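Local coordinates for protein PTHB1 (Homo sapiens, PDB 4YD8) that forms part of the BBSome, a coat complex thought to sort specific membrane proteins to the primary cilium, and contributes an N-terminal seven-bladed beta-propeller, at residues G27-A32 with D42-G47; L53-P58 with D71-V76; V85-F90 with L97-L102; V335-G340 with I349-D354. All coordinates share one frame; numbering follows the deposited sequence.

Contact 1. Residues G27-A32 with D42-G47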
loop_
_atom_site.group_PDB
_atom_site.type_symbol
_atom_site.label_atom_id
_atom_site.label_comp_id
_atom_site.label_asym_id
_atom_site.label_seq_id
_atom_site.Cartn_x
_atom_site.Cartn_y
_atom_site.Cartn_z
ATOM N N GLY A 27 3.721 3.362 2.707
ATOM C CA GLY A 27 2.479 3.782 3.331
ATOM C C GLY A 27 1.939 5.086 2.765
ATOM O O GLY A 27 0.731 5.306 2.771
ATOM N N CYS A 28 2.830 5.946 2.269
ATOM C CA CYS A 28 2.452 7.299 1.856
ATOM C C CYS A 28 1.880 7.363 0.440
ATOM O O CYS A 28 1.411 8.409 0.031
ATOM C CB CYS A 28 3.662 8.237 1.928
ATOM S SG CYS A 28 4.135 8.668 3.628
ATOM N N LEU A 29 1.970 6.261 -0.301
ATOM C CA LEU A 29 1.530 6.226 -1.710
ATOM C C LEU A 29 0.321 5.307 -1.903
ATOM O O LEU A 29 0.350 4.135 -1.496
ATOM C CB LEU A 29 2.688 5.754 -2.601
ATOM C CG LEU A 29 2.328 5.537 -4.077
ATOM C CD1 LEU A 29 1.915 6.860 -4.727
ATOM C CD2 LEU A 29 3.502 4.882 -4.815
ATOM N N CYS A 30 -0.732 5.821 -2.527
ATOM C CA CYS A 30 -1.895 5.015 -2.813
ATOM C C CYS A 30 -2.368 5.285 -4.239
ATOM O O CYS A 30 -2.362 6.425 -4.696
ATOM C CB CYS A 30 -3.005 5.311 -1.795
ATOM S SG CYS A 30 -4.464 4.288 -1.987
ATOM N N LEU A 31 -2.715 4.214 -4.935
ATOM C CA LEU A 31 -3.258 4.300 -6.292
ATOM C C LEU A 31 -4.679 3.752 -6.299
ATOM O O LEU A 31 -4.876 2.551 -6.115
ATOM C CB LEU A 31 -2.396 3.504 -7.274
ATOM C CG LEU A 31 -1.460 4.162 -8.285
ATOM C CD1 LEU A 31 -0.799 3.080 -9.152
ATOM C CD2 LEU A 31 -2.197 5.182 -9.171
ATOM N N ALA A 32 -5.670 4.611 -6.520
ATOM C CA ALA A 32 -7.052 4.142 -6.434
ATOM C C ALA A 32 -8.025 5.082 -7.114
ATOM O O ALA A 32 -7.718 6.254 -7.341
ATOM C CB ALA A 32 -7.464 3.975 -4.945
ATOM N N ASP A 42 -7.337 5.088 -12.041
ATOM C CA ASP A 42 -6.776 5.403 -10.731
ATOM C C ASP A 42 -6.353 6.863 -10.654
ATOM O O ASP A 42 -6.139 7.514 -11.674
ATOM C CB ASP A 42 -5.572 4.514 -10.405
ATOM C CG ASP A 42 -5.970 3.079 -10.173
ATOM O OD1 ASP A 42 -7.048 2.869 -9.565
ATOM O OD2 ASP A 42 -5.217 2.176 -10.599
ATOM N N LYS A 43 -6.262 7.370 -9.435
ATOM C CA LYS A 43 -5.583 8.634 -9.181
ATOM C C LYS A 43 -4.429 8.329 -8.244
ATOM O O LYS A 43 -4.473 7.332 -7.534
ATOM C CB LYS A 43 -6.512 9.674 -8.558
ATOM C CG LYS A 43 -7.499 10.273 -9.550
ATOM C CD LYS A 43 -8.646 9.329 -9.814
ATOM C CE LYS A 43 -9.426 9.745 -11.053
ATOM N NZ LYS A 43 -10.432 8.703 -11.354
ATOM N N ILE A 44 -3.403 9.174 -8.254
ATOM C CA ILE A 44 -2.282 9.006 -7.334
ATOM C C ILE A 44 -2.583 9.825 -6.086
ATOM O O ILE A 44 -2.831 11.035 -6.181
ATOM C CB ILE A 44 -0.958 9.475 -7.940
ATOM C CG1 ILE A 44 -0.672 8.765 -9.265
ATOM C CG2 ILE A 44 0.201 9.255 -6.978
ATOM C CD1 ILE A 44 0.491 9.387 -9.993
ATOM N N ILE A 45 -2.585 9.170 -4.929
ATOM C CA ILE A 45 -2.760 9.876 -3.666
ATOM C C ILE A 45 -1.478 9.752 -2.870
ATOM O O ILE A 45 -0.994 8.641 -2.658
ATOM C CB ILE A 45 -3.923 9.314 -2.810
ATOM C CG1 ILE A 45 -5.230 9.306 -3.612
ATOM C CG2 ILE A 45 -4.052 10.125 -1.498
ATOM C CD1 ILE A 45 -5.622 7.961 -4.123
ATOM N N VAL A 46 -0.921 10.887 -2.455
ATOM C CA VAL A 46 0.297 10.871 -1.658
ATOM C C VAL A 46 0.167 11.774 -0.441
ATOM O O VAL A 46 -0.203 12.946 -0.570
ATOM C CB VAL A 46 1.543 11.322 -2.469
ATOM C CG1 VAL A 46 2.800 11.236 -1.590
ATOM C CG2 VAL A 46 1.739 10.455 -3.700
ATOM N N GLY A 47 0.468 11.227 0.738
ATOM C CA GLY A 47 0.532 12.040 1.946
ATOM C C GLY A 47 1.983 12.184 2.375
ATOM O O GLY A 47 2.790 11.292 2.120
#

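Contact 2. Residues L53-P58 with D71-V76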
loop_
_atom_site.group_PDB
_atom_site.type_symbol
_atom_site.label_atom_id
_atom_site.label_comp_id
_atom_site.label_asym_id
_atom_site.label_seq_id
_atom_site.Cartn_x
_atom_site.Cartn_y
_atom_site.Cartn_z
ATOM N N LEU A 53 -1.531 16.495 1.850
ATOM C CA LEU A 53 -2.186 15.437 1.090
ATOM C C LEU A 53 -2.356 15.931 -0.345
ATOM O O LEU A 53 -2.901 17.015 -0.565
ATOM C CB LEU A 53 -3.547 15.076 1.718
ATOM C CG LEU A 53 -4.328 13.823 1.263
ATOM C CD1 LEU A 53 -4.885 13.933 -0.159
ATOM C CD2 LEU A 53 -3.479 12.576 1.378
ATOM N N ARG A 54 -1.891 15.146 -1.311
ATOM C CA ARG A 54 -1.987 15.535 -2.720
ATOM C C ARG A 54 -2.640 14.426 -3.543
ATOM O O ARG A 54 -2.389 13.253 -3.312
ATOM C CB ARG A 54 -0.592 15.869 -3.288
ATOM C CG ARG A 54 0.068 17.070 -2.596
ATOM C CD ARG A 54 1.530 17.265 -3.015
ATOM N NE ARG A 54 2.112 18.459 -2.397
ATOM C CZ ARG A 54 2.969 18.441 -1.377
ATOM N NH1 ARG A 54 3.343 17.290 -0.832
ATOM N NH2 ARG A 54 3.449 19.578 -0.889
ATOM N N ILE A 55 -3.466 14.811 -4.508
ATOM C CA ILE A 55 -4.085 13.854 -5.416
ATOM C C ILE A 55 -3.804 14.275 -6.859
ATOM O O ILE A 55 -4.053 15.427 -7.228
ATOM C CB ILE A 55 -5.610 13.765 -5.207
ATOM C CG1 ILE A 55 -5.945 13.436 -3.741
ATOM C CG2 ILE A 55 -6.221 12.721 -6.159
ATOM C CD1 ILE A 55 -7.470 13.374 -3.478
ATOM N N PHE A 56 -3.275 13.353 -7.654
ATOM C CA PHE A 56 -2.909 13.633 -9.051
ATOM C C PHE A 56 -3.662 12.752 -10.033
ATOM O O PHE A 56 -3.952 11.587 -9.758
ATOM C CB PHE A 56 -1.407 13.410 -9.320
ATOM C CG PHE A 56 -0.487 14.292 -8.524
ATOM C CD1 PHE A 56 -0.062 13.909 -7.261
ATOM C CD2 PHE A 56 -0.026 15.499 -9.055
ATOM C CE1 PHE A 56 0.801 14.714 -6.531
ATOM C CE2 PHE A 56 0.838 16.308 -8.331
ATOM C CZ PHE A 56 1.247 15.913 -7.057
ATOM N N SER A 57 -3.914 13.309 -11.207
ATOM C CA SER A 57 -4.342 12.530 -12.364
ATOM C C SER A 57 -3.405 12.909 -13.505
ATOM O O SER A 57 -3.682 13.821 -14.258
ATOM C CB SER A 57 -5.810 12.817 -12.707
ATOM O OG SER A 57 -6.273 11.942 -13.717
ATOM N N PRO A 58 -2.261 12.228 -13.598
ATOM C CA PRO A 58 -1.186 12.665 -14.501
ATOM C C PRO A 58 -1.515 12.479 -15.979
ATOM O O PRO A 58 -2.205 11.535 -16.362
ATOM C CB PRO A 58 0.000 11.777 -14.103
ATOM C CG PRO A 58 -0.601 10.617 -13.393
ATOM C CD PRO A 58 -1.859 11.100 -12.746
ATOM N N ASP A 71 -2.397 18.530 -13.582
ATOM C CA ASP A 71 -2.235 17.150 -13.138
ATOM C C ASP A 71 -2.654 17.053 -11.672
ATOM O O ASP A 71 -3.123 16.021 -11.207
ATOM C CB ASP A 71 -0.778 16.680 -13.283
ATOM C CG ASP A 71 -0.279 16.663 -14.734
ATOM O OD1 ASP A 71 -0.805 15.891 -15.564
ATOM O OD2 ASP A 71 0.678 17.413 -15.031
ATOM N N LEU A 72 -2.443 18.139 -10.944
ATOM C CA LEU A 72 -2.758 18.165 -9.519
ATOM C C LEU A 72 -4.243 18.459 -9.327
ATOM O O LEU A 72 -4.710 19.551 -9.637
ATOM C CB LEU A 72 -1.906 19.213 -8.796
ATOM C CG LEU A 72 -2.147 19.354 -7.294
ATOM C CD1 LEU A 72 -1.628 18.127 -6.564
ATOM C CD2 LEU A 72 -1.482 20.623 -6.780
ATOM N N LEU A 73 -4.984 17.480 -8.824
ATOM C CA LEU A 73 -6.416 17.661 -8.606
ATOM C C LEU A 73 -6.686 18.362 -7.287
ATOM O O LEU A 73 -7.624 19.133 -7.169
ATOM C CB LEU A 73 -7.135 16.317 -8.620
ATOM C CG LEU A 73 -7.026 15.498 -9.907
ATOM C CD1 LEU A 73 -7.860 14.239 -9.774
ATOM C CD2 LEU A 73 -7.448 16.315 -11.121
ATOM N N LEU A 74 -5.854 18.077 -6.293
ATOM C CA LEU A 74 -6.100 18.589 -4.966
ATOM C C LEU A 74 -4.831 18.569 -4.146
ATOM O O LEU A 74 -4.060 17.613 -4.198
ATOM C CB LEU A 74 -7.182 17.767 -4.267
ATOM C CG LEU A 74 -7.546 18.173 -2.829
ATOM C CD1 LEU A 74 -9.046 18.237 -2.679
ATOM C CD2 LEU A 74 -6.976 17.192 -1.828
ATOM N N GLU A 75 -4.633 19.637 -3.388
ATOM C CA GLU A 75 -3.575 19.696 -2.401
ATOM C C GLU A 75 -4.162 20.336 -1.155
ATOM O O GLU A 75 -4.762 21.396 -1.241
ATOM C CB GLU A 75 -2.381 20.505 -2.922
ATOM C CG GLU A 75 -1.279 20.704 -1.891
ATOM C CD GLU A 75 -0.129 21.537 -2.422
ATOM O OE1 GLU A 75 0.768 20.973 -3.088
ATOM O OE2 GLU A 75 -0.125 22.758 -2.168
ATOM N N VAL A 76 -4.010 19.685 -0.010
ATOM C CA VAL A 76 -4.489 20.259 1.240
ATOM C C VAL A 76 -3.455 20.055 2.349
ATOM O O VAL A 76 -2.832 18.992 2.465
ATOM C CB VAL A 76 -5.859 19.655 1.667
ATOM C CG1 VAL A 76 -5.798 18.148 1.706
ATOM C CG2 VAL A 76 -6.291 20.203 3.025
HETATM O O HOH W 1 3.252 22.327 -2.336
#

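Contact 3. Residues V85-F90 with L97-L102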
loop_
_atom_site.group_PDB
_atom_site.type_symbol
_atom_site.label_atom_id
_atom_site.label_comp_id
_atom_site.label_asym_id
_atom_site.label_seq_id
_atom_site.Cartn_x
_atom_site.Cartn_y
_atom_site.Cartn_z
ATOM N N VAL A 85 -1.862 6.367 3.843
ATOM C CA VAL A 85 -3.118 6.628 3.139
ATOM C C VAL A 85 -3.640 5.318 2.540
ATOM O O VAL A 85 -2.851 4.485 2.069
ATOM C CB VAL A 85 -2.957 7.690 2.014
ATOM C CG1 VAL A 85 -2.803 9.093 2.610
ATOM C CG2 VAL A 85 -1.767 7.358 1.141
ATOM N N GLU A 86 -4.955 5.130 2.593
ATOM C CA GLU A 86 -5.609 3.963 1.996
ATOM C C GLU A 86 -6.975 4.395 1.476
ATOM O O GLU A 86 -7.524 5.397 1.919
ATOM C CB GLU A 86 -5.795 2.810 2.992
ATOM C CG GLU A 86 -4.512 2.194 3.602
ATOM C CD GLU A 86 -3.552 1.561 2.588
ATOM O OE1 GLU A 86 -3.942 1.271 1.419
ATOM O OE2 GLU A 86 -2.388 1.324 2.990
ATOM N N VAL A 87 -7.525 3.615 0.557
ATOM C CA VAL A 87 -8.798 3.944 -0.066
ATOM C C VAL A 87 -9.651 2.700 -0.025
ATOM O O VAL A 87 -9.191 1.625 -0.408
ATOM C CB VAL A 87 -8.606 4.425 -1.527
ATOM C CG1 VAL A 87 -9.967 4.545 -2.241
ATOM C CG2 VAL A 87 -7.828 5.750 -1.550
ATOM N N GLY A 88 -10.885 2.833 0.450
ATOM C CA GLY A 88 -11.733 1.682 0.637
ATOM C C GLY A 88 -13.155 2.067 0.992
ATOM O O GLY A 88 -13.509 3.250 1.024
ATOM N N LYS A 89 -13.969 1.063 1.278
ATOM C CA LYS A 89 -15.382 1.307 1.565
ATOM C C LYS A 89 -15.587 1.628 3.051
ATOM O O LYS A 89 -16.166 0.832 3.790
ATOM C CB LYS A 89 -16.233 0.096 1.156
ATOM C CG LYS A 89 -16.138 -0.238 -0.345
ATOM C CD LYS A 89 -16.785 -1.580 -0.653
ATOM C CE LYS A 89 -16.601 -1.940 -2.130
ATOM N NZ LYS A 89 -17.419 -3.129 -2.480
ATOM N N PHE A 90 -15.131 2.810 3.454
ATOM C CA PHE A 90 -15.001 3.154 4.864
ATOM C C PHE A 90 -16.241 3.848 5.436
ATOM O O PHE A 90 -16.256 4.209 6.617
ATOM C CB PHE A 90 -13.784 4.059 5.061
ATOM C CG PHE A 90 -12.488 3.455 4.606
ATOM C CD1 PHE A 90 -12.192 2.116 4.866
ATOM C CD2 PHE A 90 -11.561 4.224 3.922
ATOM C CE1 PHE A 90 -10.978 1.558 4.450
ATOM C CE2 PHE A 90 -10.333 3.674 3.502
ATOM C CZ PHE A 90 -10.050 2.348 3.767
ATOM N N LEU A 97 -15.921 4.332 -2.681
ATOM C CA LEU A 97 -14.596 4.403 -2.074
ATOM C C LEU A 97 -14.397 5.753 -1.394
ATOM O O LEU A 97 -14.854 6.791 -1.886
ATOM C CB LEU A 97 -13.490 4.174 -3.117
ATOM C CG LEU A 97 -13.591 2.856 -3.894
ATOM C CD1 LEU A 97 -12.502 2.758 -4.983
ATOM C CD2 LEU A 97 -13.511 1.688 -2.920
ATOM N N HIS A 98 -13.707 5.716 -0.258
ATOM C CA HIS A 98 -13.324 6.902 0.497
ATOM C C HIS A 98 -11.843 6.820 0.883
ATOM O O HIS A 98 -11.248 5.751 0.855
ATOM C CB HIS A 98 -14.173 7.052 1.764
ATOM C CG HIS A 98 -15.588 7.434 1.490
ATOM N ND1 HIS A 98 -16.524 6.539 1.005
ATOM C CD2 HIS A 98 -16.231 8.620 1.611
ATOM C CE1 HIS A 98 -17.678 7.158 0.851
ATOM N NE2 HIS A 98 -17.530 8.425 1.202
ATOM N N LEU A 99 -11.277 7.963 1.249
ATOM C CA LEU A 99 -9.857 8.083 1.600
ATOM C C LEU A 99 -9.697 8.022 3.106
ATOM O O LEU A 99 -10.335 8.801 3.814
ATOM C CB LEU A 99 -9.295 9.404 1.095
ATOM C CG LEU A 99 -7.845 9.739 1.481
ATOM C CD1 LEU A 99 -6.869 8.748 0.879
ATOM C CD2 LEU A 99 -7.478 11.159 1.086
ATOM N N ALA A 100 -8.850 7.115 3.594
ATOM C CA ALA A 100 -8.483 7.132 5.016
ATOM C C ALA A 100 -7.081 7.713 5.129
ATOM O O ALA A 100 -6.178 7.322 4.394
ATOM C CB ALA A 100 -8.544 5.736 5.617
ATOM N N VAL A 101 -6.916 8.672 6.031
ATOM C CA VAL A 101 -5.623 9.271 6.296
ATOM C C VAL A 101 -5.278 8.963 7.743
ATOM O O VAL A 101 -6.021 9.333 8.657
ATOM C CB VAL A 101 -5.638 10.791 6.069
ATOM C CG1 VAL A 101 -4.262 11.401 6.361
ATOM C CG2 VAL A 101 -6.095 11.108 4.620
ATOM N N LEU A 102 -4.166 8.273 7.941
ATOM C CA LEU A 102 -3.716 7.937 9.286
ATOM C C LEU A 102 -2.717 8.968 9.758
ATOM O O LEU A 102 -1.717 9.224 9.081
ATOM C CB LEU A 102 -3.089 6.542 9.306
ATOM C CG LEU A 102 -2.616 6.056 10.677
ATOM C CD1 LEU A 102 -3.805 5.962 11.644
ATOM C CD2 LEU A 102 -1.916 4.715 10.515
#

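Contact 4. Residues V335-G340 with I349-D354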
loop_
_atom_site.group_PDB
_atom_site.type_symbol
_atom_site.label_atom_id
_atom_site.label_comp_id
_atom_site.label_asym_id
_atom_site.label_seq_id
_atom_site.Cartn_x
_atom_site.Cartn_y
_atom_site.Cartn_z
ATOM N N VAL A 335 10.707 4.332 -2.144
ATOM C CA VAL A 335 10.217 3.833 -0.857
ATOM C C VAL A 335 8.875 3.159 -1.017
ATOM O O VAL A 335 8.429 2.450 -0.125
ATOM C CB VAL A 335 10.051 4.934 0.198
ATOM C CG1 VAL A 335 11.392 5.430 0.654
ATOM C CG2 VAL A 335 9.136 6.061 -0.313
ATOM N N ALA A 336 8.205 3.415 -2.143
ATOM C CA ALA A 336 6.960 2.730 -2.458
ATOM C C ALA A 336 6.797 2.623 -3.961
ATOM O O ALA A 336 7.227 3.506 -4.698
ATOM C CB ALA A 336 5.745 3.460 -1.859
ATOM N N VAL A 337 6.166 1.537 -4.392
ATOM C CA VAL A 337 5.831 1.335 -5.797
ATOM C C VAL A 337 4.415 0.802 -5.875
ATOM O O VAL A 337 3.998 -0.017 -5.037
ATOM C CB VAL A 337 6.828 0.373 -6.492
ATOM C CG1 VAL A 337 6.935 -0.972 -5.750
ATOM C CG2 VAL A 337 6.446 0.165 -7.934
ATOM N N ARG A 338 3.656 1.305 -6.846
ATOM C CA ARG A 338 2.306 0.820 -7.124
ATOM C C ARG A 338 2.118 0.622 -8.620
ATOM O O ARG A 338 2.838 1.221 -9.422
ATOM C CB ARG A 338 1.256 1.801 -6.571
ATOM C CG ARG A 338 1.280 1.901 -5.036
ATOM C CD ARG A 338 0.647 0.656 -4.436
ATOM N NE ARG A 338 0.490 0.755 -2.982
ATOM C CZ ARG A 338 1.449 0.500 -2.102
ATOM N NH1 ARG A 338 2.659 0.130 -2.509
ATOM N NH2 ARG A 338 1.194 0.618 -0.803
ATOM N N VAL A 339 1.161 -0.225 -8.989
ATOM C CA VAL A 339 0.779 -0.418 -10.386
ATOM C C VAL A 339 -0.698 -0.128 -10.549
ATOM O O VAL A 339 -1.502 -0.545 -9.732
ATOM C CB VAL A 339 1.074 -1.860 -10.861
ATOM C CG1 VAL A 339 0.586 -2.087 -12.290
ATOM C CG2 VAL A 339 2.561 -2.125 -10.762
ATOM N N GLY A 340 -1.078 0.566 -11.610
ATOM C CA GLY A 340 -2.493 0.831 -11.775
ATOM C C GLY A 340 -2.855 1.349 -13.132
ATOM O O GLY A 340 -2.066 1.280 -14.076
ATOM N N ILE A 349 3.405 1.883 -13.905
ATOM C CA ILE A 349 4.187 1.843 -12.669
ATOM C C ILE A 349 4.292 3.235 -12.073
ATOM O O ILE A 349 4.633 4.187 -12.776
ATOM C CB ILE A 349 5.619 1.311 -12.904
ATOM C CG1 ILE A 349 5.598 -0.129 -13.401
ATOM C CG2 ILE A 349 6.469 1.389 -11.617
ATOM C CD1 ILE A 349 6.998 -0.643 -13.707
ATOM N N VAL A 350 3.993 3.355 -10.787
ATOM C CA VAL A 350 4.181 4.623 -10.089
ATOM C C VAL A 350 5.187 4.410 -8.966
ATOM O O VAL A 350 5.005 3.516 -8.140
ATOM C CB VAL A 350 2.870 5.167 -9.500
ATOM C CG1 VAL A 350 3.118 6.495 -8.757
ATOM C CG2 VAL A 350 1.798 5.321 -10.604
ATOM N N THR A 351 6.250 5.210 -8.944
ATOM C CA THR A 351 7.227 5.144 -7.846
ATOM C C THR A 351 7.305 6.442 -7.051
ATOM O O THR A 351 7.168 7.536 -7.607
ATOM C CB THR A 351 8.655 4.836 -8.347
ATOM O OG1 THR A 351 9.052 5.838 -9.298
ATOM C CG2 THR A 351 8.732 3.453 -8.986
ATOM N N LEU A 352 7.566 6.310 -5.751
ATOM C CA LEU A 352 7.760 7.446 -4.864
ATOM C C LEU A 352 9.052 7.270 -4.068
ATOM O O LEU A 352 9.273 6.210 -3.468
ATOM C CB LEU A 352 6.573 7.587 -3.903
ATOM C CG LEU A 352 6.689 8.676 -2.829
ATOM C CD1 LEU A 352 6.663 10.074 -3.453
ATOM C CD2 LEU A 352 5.571 8.515 -1.822
ATOM N N SER A 353 9.895 8.300 -4.060
ATOM C CA SER A 353 11.145 8.270 -3.283
ATOM C C SER A 353 10.936 8.924 -1.911
ATOM O O SER A 353 9.914 9.580 -1.679
ATOM C CB SER A 353 12.271 8.978 -4.040
ATOM O OG SER A 353 12.060 10.377 -4.064
ATOM N N ASP A 354 11.892 8.777 -0.997
ATOM C CA ASP A 354 11.645 9.289 0.347
ATOM C C ASP A 354 11.780 10.806 0.424
ATOM O O ASP A 354 11.444 11.405 1.442
ATOM C CB ASP A 354 12.548 8.607 1.395
ATOM C CG ASP A 354 14.033 8.929 1.245
ATOM O OD1 ASP A 354 14.423 9.811 0.454
ATOM O OD2 ASP A 354 14.823 8.289 1.975
#

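Contact 1. Residues G27-A32 with D42-G47
Cys30 and Ile45 form the central hydrogen-bonded pair of this antiparallel hairpin, their backbones joined in both directions. The bond from Ile45 N to Cys30 O is 2.8 Å long and nearly straight, 172° at the hydrogen. A second such pair links Ala32 with Lys43, and at the start of the ladder Gly47 N donates to Cys28 O over 3.1 Å. That same oxygen also lies 3.2 Å from Val46 CA, a CA-H...O contact.

The apolar contacts fall on the two faces of the sheet. On one, Leu29 holds CG anti to its backbone N (chi1 174°), and its CD1 methyl reaches across the strands to lie 3.7 Å from Ile44 CG2 and equally close to Val46 CG2, bridging two residues of the partner strand. Farther along, in one of the two conformers of Leu31, CD2 sits against Ile44 CG1 and lies 3.7 Å from Asp42 CB, with the Leu31 and Asp42 side chains crossing at about a right angle. On the other face Cys30 and Ile45 touch through their CB atoms, while Ile45 CD1 approaches Cys30 O at 3.6 Å.

Polar ends turn to partners beyond the hairpin. Asp42 OD2 accepts from the backbone N of Cys341, and Lys43 NZ forms a salt bridge with Asp35 and a hydrogen bond to Gln41 O.

These are the two innermost strands of a four-stranded propeller blade. The Leu29, Leu31, Ile44 and Val46 face packs on strands 334-342 and 348-353, the Cys30, Ala32 and Ile45 face on strand 84-88, and strand 43-47 continues into the blade through strand 52-56.

Contact 2. Residues L53-P58 with D71-V76
Leu72 CD1 lies over one face of the Phe56 ring, a CH-pi contact 3.8 Å from the ring centroid and displaced toward the rim at CE2. Leu72 carries CG anti to its backbone N (chi1 179°), and the two side chains cross at an angle on the tightly packed part of this strand pair. Trp14 meets the same phenyl ring edge-to-face. Beside it the ladder is irregular: Leu73 and Leu74 both face Ile55, a classic beta bulge, with Leu73 N giving Ile55 O a 2.8 Å bond and Leu74 N only a weak one. The bulge shifts the register by one residue in the two outer strands of the four-stranded propeller blade, and Ser57 N then pairs with Asp71 O. On the opposite face, Leu53 CB packs on Val76 CG1 at 3.8 Å, whereas Ile55 CD1 and Leu74 CD2 meet more loosely, 4.2 Å apart.

Farther along the Phe56 face, at its looser, water-bridged end, Arg54 and Glu75 run side by side, pointing the same way. Arg54 NE donates to Glu75 OE1 over 2.9 Å within a salt bridge, reaching the oxygen from above a carboxylate turned 82° to the guanidinium. A water accepts from Arg54 NH2 and donates to Glu75 OE1, closing a ring, and Glu22 forms a second salt bridge to NH2.

Contact 3. Residues V85-F90 with L97-L102
The inner hairpin of the propeller blade built from strands 84-88, 98-102, 106-112 and 127-134 brings Phe90 against Ala100 and Val87 against Leu97 and Leu99. Phe90 curls back over its own strand: CG stands anti to the carbonyl carbon (chi1 -59°), and the ring lays one face over Gly88 CA. Its CE2 atom lies 3.5 Å from Ala100 CB and equally near His98 O. Gly88 has no side chain, and the ring lies directly against its backbone, offset so that CA sits toward the rim. Two hydrogen-bonded pairs hold the antiparallel ladder, Glu86 with Ala100 and Gly88 with His98; the bond from Ala100 N to Glu86 O is short, 2.7 Å, and 169° at the hydrogen.

This Phe90 side of the hairpin looks toward the next blade, where Tyr144 of strand 139-145 meets the ring edge-to-face and Gly145, a residue critical for protein stability, lies about 7 Å from the Phe90 side chain. On the reverse side Val87 CG1 packs 3.6 Å from Leu97 CB, the two side chains at about a right angle, and Val87 CG2 touches Leu99 CD1 at 4.0 Å. Cys30 and Ala32 of the preceding blade pack against Val87. Past the strand end, Lys89 centres an inverse gamma turn, its NZ in a salt bridge with Glu95.

Contact 4. Residues V335-G340 with I349-D354
Val337 CG2 and Ile349 CG2 meet 3.9 Å apart at the apolar centre of this strand pair, both methyls anti to their own backbone N. The same Val337 methyl also nears Thr351 CG2, 4.1 Å away, and so touches both its direct cross-strand partner, Thr351, and Ile349, two residues before it, while Val339 CG2 makes a looser contact with Ile349 CG1.

Around this centre runs the antiparallel backbone ladder. Arg338 and Val350 are bonded in both directions, the bond from Val350 N to Arg338 O being 2.8 Å long and almost straight at 175°. Toward the other end Val335 and Ala336 both face Leu352, a classic beta bulge in which Leu352 O is gripped by two donors, Val335 N at 2.7 Å and Ala336 N at 3.3 Å. The chain turns a corner here, and Val335 leans onto the end of the partner strand: CG2 lies 3.2 Å from Leu352 O, and CG1 lies 3.5 Å from Asp354 CB, the Val335 and Asp354 side chains crossing at about a right angle.

At the polar edge Arg338 bends away from the partner strand, and its NH1 returns to donate to the carbonyl O of Val337, meeting it from above the carbonyl plane. Ser353 OG is hydrogen-bonded to Asp355 OD1 and to the backbone N of His357.

Within the propeller this hairpin is the inner half of its blade, continued outward by strand 357-362. Val337 and Val339 pack on strand 291-298 of the preceding blade, while Ala336, Arg338 and Val350 receive Leu29 and Leu31 of strand 29-32.

In the fold
From the N terminus the four contacts follow in series, none enclosing or crossing another. Contact 1 closes a nine-residue connection and forms the inner half of one blade; contact 2, closing a twelve-residue loop, forms its outer half, and strands 43-47 and 52-56 join the two through backbone bonds. The chain then passes to the next blade, where contact 3 closes a six-residue loop and Leu53 of contact 2 reaches Val85 and Leu99. Contact 4, far along the sequence, closes an eight-residue connection in the last blade, whose sheet also takes in the N-terminal strand 8-17. Contact 1 thus sits between contacts 3 and 4, touching both, whereas those two do not touch each other.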